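Mycolic acid synthase (Mycobacterium tuberculosis, PDB 1L1E) probably catalyses the S-adenosyl-L-methionine-dependent conversion of a double bond to a cyclopropane ring at the proximal position of alpha mycolic acids. Local coordinates at residues 23-28 against 248-253; 81-86 against 108-113. All blocks are in the same frame, centred on the assembly; numbering follows the deposited sequence.

Both contacts are small, partly buried and apolar, and both lie about 20 Å from the centre of the chain; they differ in the elements they join. Contact 1 brings residues 23-28, close to the N-terminus, against helix 247-253 of the C-terminal part of the chain, and one leucine reaches the helix backbone itself. Contact 2 is local in sequence, nested inside the long loop that contact 1 closes, and joins two successive helical connections of the parallel part of the sheet through an isoleucine, a methionine and a threonine. Their centres are 28 Å apart and they do not touch. The first borders aromatic residues near the cofactor region, the second lies beside an exposed glutamate.

Contact 1. Residues 23-28 against 248-253; sequences FRLFLD and DQAIAI
The turn that presents Leu25 to Ala250 closes on Phe23 O, which accepts two backbone bonds, from Phe26 N at 3.0 Å and from Leu27 N at 3.0 Å. The two bonds to this carbonyl close a bend at the end of helix 20-23. The same oxygen stands over one face of the Phe26 ring, offset toward its rim.

From this bend Leu25 reaches out to the side of helix 247-253. Its CG lies anti to its own carbonyl carbon (chi1 -70°), and the extended second torsion drives CD1 onto the helix, where it rests on the backbone of Ala250, 3.4 Å from CA. That carbon pair is tighter than an ordinary van der Waals contact; Ala250 CB lies beside it, 3.6 Å from Leu25 CD1. The other methyl, Leu25 CD2, meets the chain of Gln249 at CG, 4.0 Å away. The two side chains cross at about a right angle; Gln249 CG, anti to the backbone N (chi1 -175°), is the atom that meets the leucine, and the chain bends only beyond it.

Helix 247-253 belongs to the run of helices, with 229-245 and 256-274, that lies in the chain between the last two strands, 221-227 and 279-286, of a Rossmann-like methyltransferase sheet. Contact 1 therefore ties the N-terminal region to this helical connection. Ala250 is buried, its methyl also touching Leu243 and Tyr259 of the two flanking helices. On the N-terminal side, Phe26 packs on Ala242 and Leu243 and meets Trp239 edge-to-face. Phe23 and Leu27 both touch Trp75, which by similarity binds S-adenosyl-L-methionine, and Leu27 also reaches Trp239; the side chain of Leu25 lies about 11 Å from that of Trp75.

Contact 2. Residues 81-86 against 108-113; sequences RAIEKY and DQMDTP
Behind Ile83, which meets Thr112 across the contact, the ring of Tyr86 follows in the same segment and takes no part in the meeting: Lys85 CG lies 3.6 Å above one of its faces, offset toward the rim, and its hydroxyl makes a weak hydrogen bond with Asp54. The contact itself is made by aliphatic branches and a thioether.

Ile83 divides its two arms between two partners. Its CG2, anti to the backbone N, meets the branch point of Thr112, standing 3.8 Å from Thr112 CG2 and 3.8 Å from Thr112 OG1. The other arm, with CG1 beside the backbone N (chi1 -62°) and an extended second torsion, carries CD1 toward Met110, whose SD is 4.3 Å away, a loose apolar contact. Met110 and Thr112, two residues apart in an extended stretch, both point to the helix. The hydroxyl of Thr112 is engaged in its own loop, hydrogen-bonded to Arg114 N. Beside this apolar patch Glu84 forms a salt bridge with Arg80.

Met110 is where the chain leaves helical geometry after helix 97-109, before strand 116-120. Contact 2 thus joins Ile83 of helix 77-86 to the exit of the next helix, within the consecutive beta-alpha-beta units built on strands 67-71, 89-94 and 116-120. Ile83 also packs on Val90 of strand 89-94, while Arg81 and Tyr86 lean on helix 45-58, where Arg81 forms a salt bridge with Asp54.

Contact 1. Residues 23-28 against 248-253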
ATOM      1  N   PHE A  23      -4.917   2.180  15.409  1.00 22.60           N
ATOM      2  CA  PHE A  23      -3.844   1.778  14.504  1.00 24.58           C
ATOM      3  C   PHE A  23      -2.479   1.913  15.159  1.00 24.50           C
ATOM      4  O   PHE A  23      -1.600   1.070  14.970  1.00 24.83           O
ATOM      5  CB  PHE A  23      -3.859   2.612  13.226  1.00 25.63           C
ATOM      6  CG  PHE A  23      -5.016   2.311  12.321  1.00 27.47           C
ATOM      7  CD1 PHE A  23      -6.101   3.180  12.245  1.00 24.72           C
ATOM      8  CD2 PHE A  23      -5.025   1.151  11.549  1.00 29.43           C
ATOM      9  CE1 PHE A  23      -7.172   2.898  11.418  1.00 27.20           C
ATOM     10  CE2 PHE A  23      -6.101   0.860  10.713  1.00 30.13           C
ATOM     11  CZ  PHE A  23      -7.176   1.738  10.651  1.00 30.20           C
ATOM     12  N   ARG A  24      -2.292   2.966  15.939  1.00 25.32           N
ATOM     13  CA  ARG A  24      -1.007   3.158  16.590  1.00 26.13           C
ATOM     14  C   ARG A  24      -0.669   2.019  17.558  1.00 27.43           C
ATOM     15  O   ARG A  24       0.470   1.910  18.028  1.00 25.12           O
ATOM     16  CB  ARG A  24      -0.978   4.510  17.304  1.00 27.98           C
ATOM     17  CG  ARG A  24      -0.886   5.694  16.355  1.00 28.38           C
ATOM     18  CD  ARG A  24      -0.688   6.992  17.127  1.00 34.07           C
ATOM     19  NE  ARG A  24       0.544   6.946  17.915  1.00 39.77           N
ATOM     20  CZ  ARG A  24       0.849   7.799  18.888  1.00 42.48           C
ATOM     21  NH1 ARG A  24       0.010   8.778  19.203  1.00 43.56           N
ATOM     22  NH2 ARG A  24       1.994   7.672  19.547  1.00 44.22           N
ATOM     23  N   LEU A  25      -1.650   1.162  17.840  1.00 27.16           N
ATOM     24  CA  LEU A  25      -1.419   0.031  18.731  1.00 27.26           C
ATOM     25  C   LEU A  25      -0.683  -1.125  18.055  1.00 27.29           C
ATOM     26  O   LEU A  25      -0.190  -2.025  18.739  1.00 28.67           O
ATOM     27  CB  LEU A  25      -2.738  -0.479  19.328  1.00 26.53           C
ATOM     28  CG  LEU A  25      -3.403   0.452  20.353  1.00 27.30           C
ATOM     29  CD1 LEU A  25      -4.681  -0.197  20.865  1.00 26.65           C
ATOM     30  CD2 LEU A  25      -2.440   0.739  21.505  1.00 26.27           C
ATOM     31  N   PHE A  26      -0.619  -1.131  16.724  1.00 26.43           N
ATOM     32  CA  PHE A  26       0.103  -2.208  16.050  1.00 25.14           C
ATOM     33  C   PHE A  26       1.041  -1.764  14.932  1.00 25.11           C
ATOM     34  O   PHE A  26       2.025  -2.444  14.643  1.00 23.50           O
ATOM     35  CB  PHE A  26      -0.865  -3.319  15.577  1.00 22.70           C
ATOM     36  CG  PHE A  26      -1.819  -2.908  14.485  1.00 23.59           C
ATOM     37  CD1 PHE A  26      -1.434  -2.962  13.151  1.00 22.08           C
ATOM     38  CD2 PHE A  26      -3.120  -2.514  14.792  1.00 23.48           C
ATOM     39  CE1 PHE A  26      -2.328  -2.633  12.135  1.00 23.18           C
ATOM     40  CE2 PHE A  26      -4.022  -2.182  13.785  1.00 23.50           C
ATOM     41  CZ  PHE A  26      -3.622  -2.243  12.454  1.00 27.14           C
ATOM     42  N   LEU A  27       0.775  -0.614  14.318  1.00 25.11           N
ATOM     43  CA  LEU A  27       1.670  -0.132  13.262  1.00 24.90           C
ATOM     44  C   LEU A  27       2.977   0.364  13.896  1.00 25.86           C
ATOM     45  O   LEU A  27       3.021   0.680  15.085  1.00 25.68           O
ATOM     46  CB  LEU A  27       1.015   1.015  12.483  1.00 23.93           C
ATOM     47  CG  LEU A  27      -0.344   0.746  11.821  1.00 23.19           C
ATOM     48  CD1 LEU A  27      -0.835   2.000  11.119  1.00 22.72           C
ATOM     49  CD2 LEU A  27      -0.209  -0.393  10.839  1.00 21.02           C
ATOM     50  N   ASP A  28       4.044   0.419  13.108  1.00 24.85           N
ATOM     51  CA  ASP A  28       5.320   0.909  13.615  1.00 25.88           C
ATOM     52  C   ASP A  28       5.169   2.434  13.805  1.00 26.66           C
ATOM     53  O   ASP A  28       4.134   2.996  13.458  1.00 25.37           O
ATOM     54  CB  ASP A  28       6.429   0.599  12.606  1.00 25.26           C
ATOM     55  CG  ASP A  28       6.334   1.451  11.366  1.00 25.58           C
ATOM     56  OD1 ASP A  28       5.359   1.292  10.595  1.00 25.76           O
ATOM     57  OD2 ASP A  28       7.238   2.289  11.167  1.00 24.64           O
ATOM     58  N   ASP A 248      -5.853  -5.166  25.922  1.00 31.49           N
ATOM     59  CA  ASP A 248      -6.672  -4.370  26.840  1.00 33.27           C
ATOM     60  C   ASP A 248      -6.927  -2.945  26.338  1.00 32.33           C
ATOM     61  O   ASP A 248      -8.069  -2.486  26.306  1.00 32.53           O
ATOM     62  CB  ASP A 248      -6.037  -4.323  28.238  1.00 32.86           C
ATOM     63  CG  ASP A 248      -6.072  -5.675  28.947  1.00 36.06           C
ATOM     64  OD1 ASP A 248      -6.930  -6.521  28.603  1.00 34.69           O
ATOM     65  OD2 ASP A 248      -5.246  -5.887  29.862  1.00 37.56           O
ATOM     66  N   GLN A 249      -5.871  -2.249  25.936  0.78 32.51           N
ATOM     67  CA  GLN A 249      -6.030  -0.887  25.444  0.78 32.48           C
ATOM     68  C   GLN A 249      -6.856  -0.847  24.156  0.78 32.23           C
ATOM     69  O   GLN A 249      -7.645   0.075  23.945  0.78 30.38           O
ATOM     70  CB  GLN A 249      -4.659  -0.260  25.205  1.00 35.20           C
ATOM     71  CG  GLN A 249      -4.699   1.208  24.802  1.00 39.16           C
ATOM     72  CD  GLN A 249      -5.349   2.078  25.853  1.00 42.27           C
ATOM     73  OE1 GLN A 249      -4.982   2.029  27.029  1.00 45.21           O
ATOM     74  NE2 GLN A 249      -6.316   2.886  25.438  1.00 43.15           N
ATOM     75  N   ALA A 250      -6.680  -1.843  23.294  1.00 32.03           N
ATOM     76  CA  ALA A 250      -7.419  -1.890  22.038  1.00 33.78           C
ATOM     77  C   ALA A 250      -8.917  -2.041  22.298  1.00 34.58           C
ATOM     78  O   ALA A 250      -9.742  -1.382  21.665  1.00 35.48           O
ATOM     79  CB  ALA A 250      -6.922  -3.044  21.177  1.00 33.06           C
ATOM     80  N   ILE A 251      -9.258  -2.920  23.231  1.00 35.30           N
ATOM     81  CA  ILE A 251     -10.649  -3.163  23.582  1.00 35.54           C
ATOM     82  C   ILE A 251     -11.269  -1.964  24.297  1.00 35.93           C
ATOM     83  O   ILE A 251     -12.465  -1.696  24.156  1.00 37.20           O
ATOM     84  CB  ILE A 251     -10.772  -4.420  24.480  1.00 34.99           C
ATOM     85  CG1 ILE A 251     -10.552  -5.677  23.633  1.00 36.25           C
ATOM     86  CG2 ILE A 251     -12.127  -4.461  25.162  1.00 34.77           C
ATOM     87  CD1 ILE A 251     -10.748  -6.973  24.390  1.00 34.26           C
ATOM     88  N   ALA A 252     -10.451  -1.237  25.055  1.00 34.25           N
ATOM     89  CA  ALA A 252     -10.930  -0.076  25.792  1.00 32.82           C
ATOM     90  C   ALA A 252     -11.289   1.097  24.879  1.00 32.72           C
ATOM     91  O   ALA A 252     -12.270   1.798  25.114  1.00 28.61           O
ATOM     92  CB  ALA A 252      -9.884   0.359  26.808  1.00 33.76           C
ATOM     93  N   ILE A 253     -10.488   1.294  23.837  1.00 31.03           N
ATOM     94  CA  ILE A 253     -10.680   2.379  22.885  1.00 31.94           C
ATOM     95  C   ILE A 253     -11.746   2.065  21.836  1.00 32.17           C
ATOM     96  O   ILE A 253     -12.436   2.963  21.356  1.00 30.88           O
ATOM     97  CB  ILE A 253      -9.343   2.710  22.188  1.00 33.59           C
ATOM     98  CG1 ILE A 253      -8.338   3.210  23.229  1.00 32.46           C
ATOM     99  CG2 ILE A 253      -9.554   3.738  21.087  1.00 32.36           C
ATOM    100  CD1 ILE A 253      -6.965   3.487  22.664  1.00 35.46           C
TER

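Contact 2. Residues 81-86 against 108-113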
ATOM      1  N   ARG A  81       9.916  10.705   3.671  1.00 19.91           N
ATOM      2  CA  ARG A  81      11.175  10.118   3.242  1.00 21.54           C
ATOM      3  C   ARG A  81      11.611  10.735   1.907  1.00 20.02           C
ATOM      4  O   ARG A  81      12.772  11.122   1.744  1.00 21.09           O
ATOM      5  CB  ARG A  81      11.038   8.597   3.088  1.00 20.35           C
ATOM      6  CG  ARG A  81      12.350   7.881   2.738  1.00 23.46           C
ATOM      7  CD  ARG A  81      13.336   7.895   3.911  1.00 23.42           C
ATOM      8  NE  ARG A  81      14.404   6.924   3.713  1.00 24.63           N
ATOM      9  CZ  ARG A  81      15.357   6.642   4.599  1.00 24.71           C
ATOM     10  NH1 ARG A  81      15.397   7.258   5.776  1.00 23.41           N
ATOM     11  NH2 ARG A  81      16.272   5.731   4.303  1.00 20.58           N
ATOM     12  N   ALA A  82      10.689  10.820   0.953  1.00 18.23           N
ATOM     13  CA  ALA A  82      11.004  11.400  -0.359  1.00 17.94           C
ATOM     14  C   ALA A  82      11.635  12.788  -0.229  1.00 18.34           C
ATOM     15  O   ALA A  82      12.592  13.120  -0.938  1.00 17.49           O
ATOM     16  CB  ALA A  82       9.741  11.487  -1.217  1.00 19.20           C
ATOM     17  N   ILE A  83      11.092  13.600   0.671  1.00 18.90           N
ATOM     18  CA  ILE A  83      11.609  14.954   0.876  1.00 21.77           C
ATOM     19  C   ILE A  83      13.007  14.917   1.480  1.00 21.55           C
ATOM     20  O   ILE A  83      13.955  15.445   0.905  1.00 22.37           O
ATOM     21  CB  ILE A  83      10.713  15.773   1.839  1.00 22.55           C
ATOM     22  CG1 ILE A  83       9.311  15.942   1.251  1.00 23.98           C
ATOM     23  CG2 ILE A  83      11.355  17.143   2.099  1.00 25.47           C
ATOM     24  CD1 ILE A  83       8.356  16.717   2.142  1.00 27.45           C
ATOM     25  N   GLU A  84      13.121  14.269   2.632  1.00 19.51           N
ATOM     26  CA  GLU A  84      14.386  14.178   3.366  1.00 21.52           C
ATOM     27  C   GLU A  84      15.530  13.422   2.709  1.00 21.04           C
ATOM     28  O   GLU A  84      16.663  13.911   2.690  1.00 22.00           O
ATOM     29  CB  GLU A  84      14.134  13.596   4.756  1.00 24.37           C
ATOM     30  CG  GLU A  84      13.313  14.492   5.656  1.00 30.73           C
ATOM     31  CD  GLU A  84      13.084  13.879   7.020  1.00 36.78           C
ATOM     32  OE1 GLU A  84      12.435  14.539   7.864  1.00 38.17           O
ATOM     33  OE2 GLU A  84      13.553  12.737   7.249  1.00 40.32           O
ATOM     34  N   LYS A  85      15.262  12.231   2.179  1.00 19.16           N
ATOM     35  CA  LYS A  85      16.329  11.463   1.548  1.00 19.10           C
ATOM     36  C   LYS A  85      16.553  11.752   0.072  1.00 20.09           C
ATOM     37  O   LYS A  85      17.691  11.747  -0.394  1.00 18.45           O
ATOM     38  CB  LYS A  85      16.103   9.949   1.717  1.00 19.59           C
ATOM     39  CG  LYS A  85      17.186   9.119   1.028  1.00 19.97           C
ATOM     40  CD  LYS A  85      17.037   7.614   1.237  1.00 22.31           C
ATOM     41  CE  LYS A  85      18.101   6.876   0.425  1.00 23.60           C
ATOM     42  NZ  LYS A  85      18.261   5.458   0.848  1.00 25.35           N
ATOM     43  N   TYR A  86      15.481  12.001  -0.673  1.00 19.79           N
ATOM     44  CA  TYR A  86      15.636  12.245  -2.099  1.00 20.14           C
ATOM     45  C   TYR A  86      15.505  13.711  -2.506  1.00 19.49           C
ATOM     46  O   TYR A  86      15.730  14.059  -3.658  1.00 23.89           O
ATOM     47  CB  TYR A  86      14.644  11.369  -2.876  1.00 23.22           C
ATOM     48  CG  TYR A  86      14.781   9.887  -2.542  1.00 22.41           C
ATOM     49  CD1 TYR A  86      14.221   9.360  -1.373  1.00 24.26           C
ATOM     50  CD2 TYR A  86      15.502   9.028  -3.371  1.00 22.28           C
ATOM     51  CE1 TYR A  86      14.379   8.008  -1.039  1.00 23.75           C
ATOM     52  CE2 TYR A  86      15.668   7.667  -3.045  1.00 22.22           C
ATOM     53  CZ  TYR A  86      15.103   7.174  -1.881  1.00 20.98           C
ATOM     54  OH  TYR A  86      15.261   5.846  -1.558  1.00 25.57           O
ATOM     55  N   ASP A 108       3.529  20.954   8.111  1.00 27.09           N
ATOM     56  CA  ASP A 108       3.674  22.268   8.744  1.00 27.84           C
ATOM     57  C   ASP A 108       4.808  22.318   9.777  1.00 29.30           C
ATOM     58  O   ASP A 108       5.357  23.391  10.054  1.00 28.93           O
ATOM     59  CB  ASP A 108       2.370  22.686   9.439  1.00 27.24           C
ATOM     60  CG  ASP A 108       1.218  22.896   8.469  1.00 27.37           C
ATOM     61  OD1 ASP A 108       1.464  23.208   7.290  1.00 29.29           O
ATOM     62  OD2 ASP A 108       0.056  22.767   8.898  1.00 30.49           O
ATOM     63  N   GLN A 109       5.152  21.166  10.347  1.00 28.90           N
ATOM     64  CA  GLN A 109       6.207  21.101  11.354  1.00 30.91           C
ATOM     65  C   GLN A 109       7.623  21.054  10.788  1.00 32.21           C
ATOM     66  O   GLN A 109       8.556  21.586  11.396  1.00 32.19           O
ATOM     67  CB  GLN A 109       5.988  19.897  12.268  1.00 32.41           C
ATOM     68  CG  GLN A 109       4.804  20.051  13.201  1.00 36.52           C
ATOM     69  CD  GLN A 109       4.462  18.765  13.937  1.00 36.62           C
ATOM     70  OE1 GLN A 109       3.630  18.767  14.839  1.00 40.96           O
ATOM     71  NE2 GLN A 109       5.095  17.661  13.547  1.00 39.65           N
ATOM     72  N   MET A 110       7.788  20.430   9.627  1.00 29.74           N
ATOM     73  CA  MET A 110       9.111  20.328   9.034  1.00 28.28           C
ATOM     74  C   MET A 110       9.505  21.572   8.253  1.00 24.44           C
ATOM     75  O   MET A 110       8.661  22.373   7.866  1.00 24.49           O
ATOM     76  CB  MET A 110       9.212  19.069   8.150  1.00 30.02           C
ATOM     77  CG  MET A 110       8.079  18.838   7.156  1.00 33.94           C
ATOM     78  SD  MET A 110       8.149  17.157   6.406  1.00 34.70           S
ATOM     79  CE  MET A 110       7.301  16.238   7.624  1.00 36.95           C
ATOM     80  N   ASP A 111      10.804  21.745   8.057  0.78 24.22           N
ATOM     81  CA  ASP A 111      11.309  22.883   7.313  0.78 24.13           C
ATOM     82  C   ASP A 111      12.155  22.395   6.154  0.78 22.95           C
ATOM     83  O   ASP A 111      13.118  21.645   6.338  0.78 22.09           O
ATOM     84  CB  ASP A 111      12.146  23.800   8.206  0.78 26.63           C
ATOM     85  CG  ASP A 111      12.896  24.846   7.408  1.00 28.43           C
ATOM     86  OD1 ASP A 111      13.943  24.508   6.817  1.00 30.93           O
ATOM     87  OD2 ASP A 111      12.430  26.001   7.347  1.00 31.61           O
ATOM     88  N   THR A 112      11.765  22.818   4.959  0.86 20.54           N
ATOM     89  CA  THR A 112      12.444  22.463   3.725  0.86 20.51           C
ATOM     90  C   THR A 112      11.927  23.405   2.643  0.86 20.86           C
ATOM     91  O   THR A 112      10.758  23.807   2.664  0.86 17.27           O
ATOM     92  CB  THR A 112      12.146  20.983   3.295  0.86 21.06           C
ATOM     93  OG1 THR A 112      12.699  20.739   1.991  1.00 18.53           O
ATOM     94  CG2 THR A 112      10.643  20.714   3.251  1.00 20.59           C
ATOM     95  N   PRO A 113      12.802  23.807   1.713  0.86 20.55           N
ATOM     96  CA  PRO A 113      12.369  24.700   0.639  0.86 21.12           C
ATOM     97  C   PRO A 113      11.508  23.906  -0.336  0.86 21.85           C
ATOM     98  O   PRO A 113      11.042  24.435  -1.342  0.86 20.39           O
ATOM     99  CB  PRO A 113      13.681  25.144   0.011  1.00 23.36           C
ATOM    100  CG  PRO A 113      14.592  23.985   0.266  1.00 23.11           C
ATOM    101  CD  PRO A 113      14.259  23.617   1.680  1.00 21.38           C
TER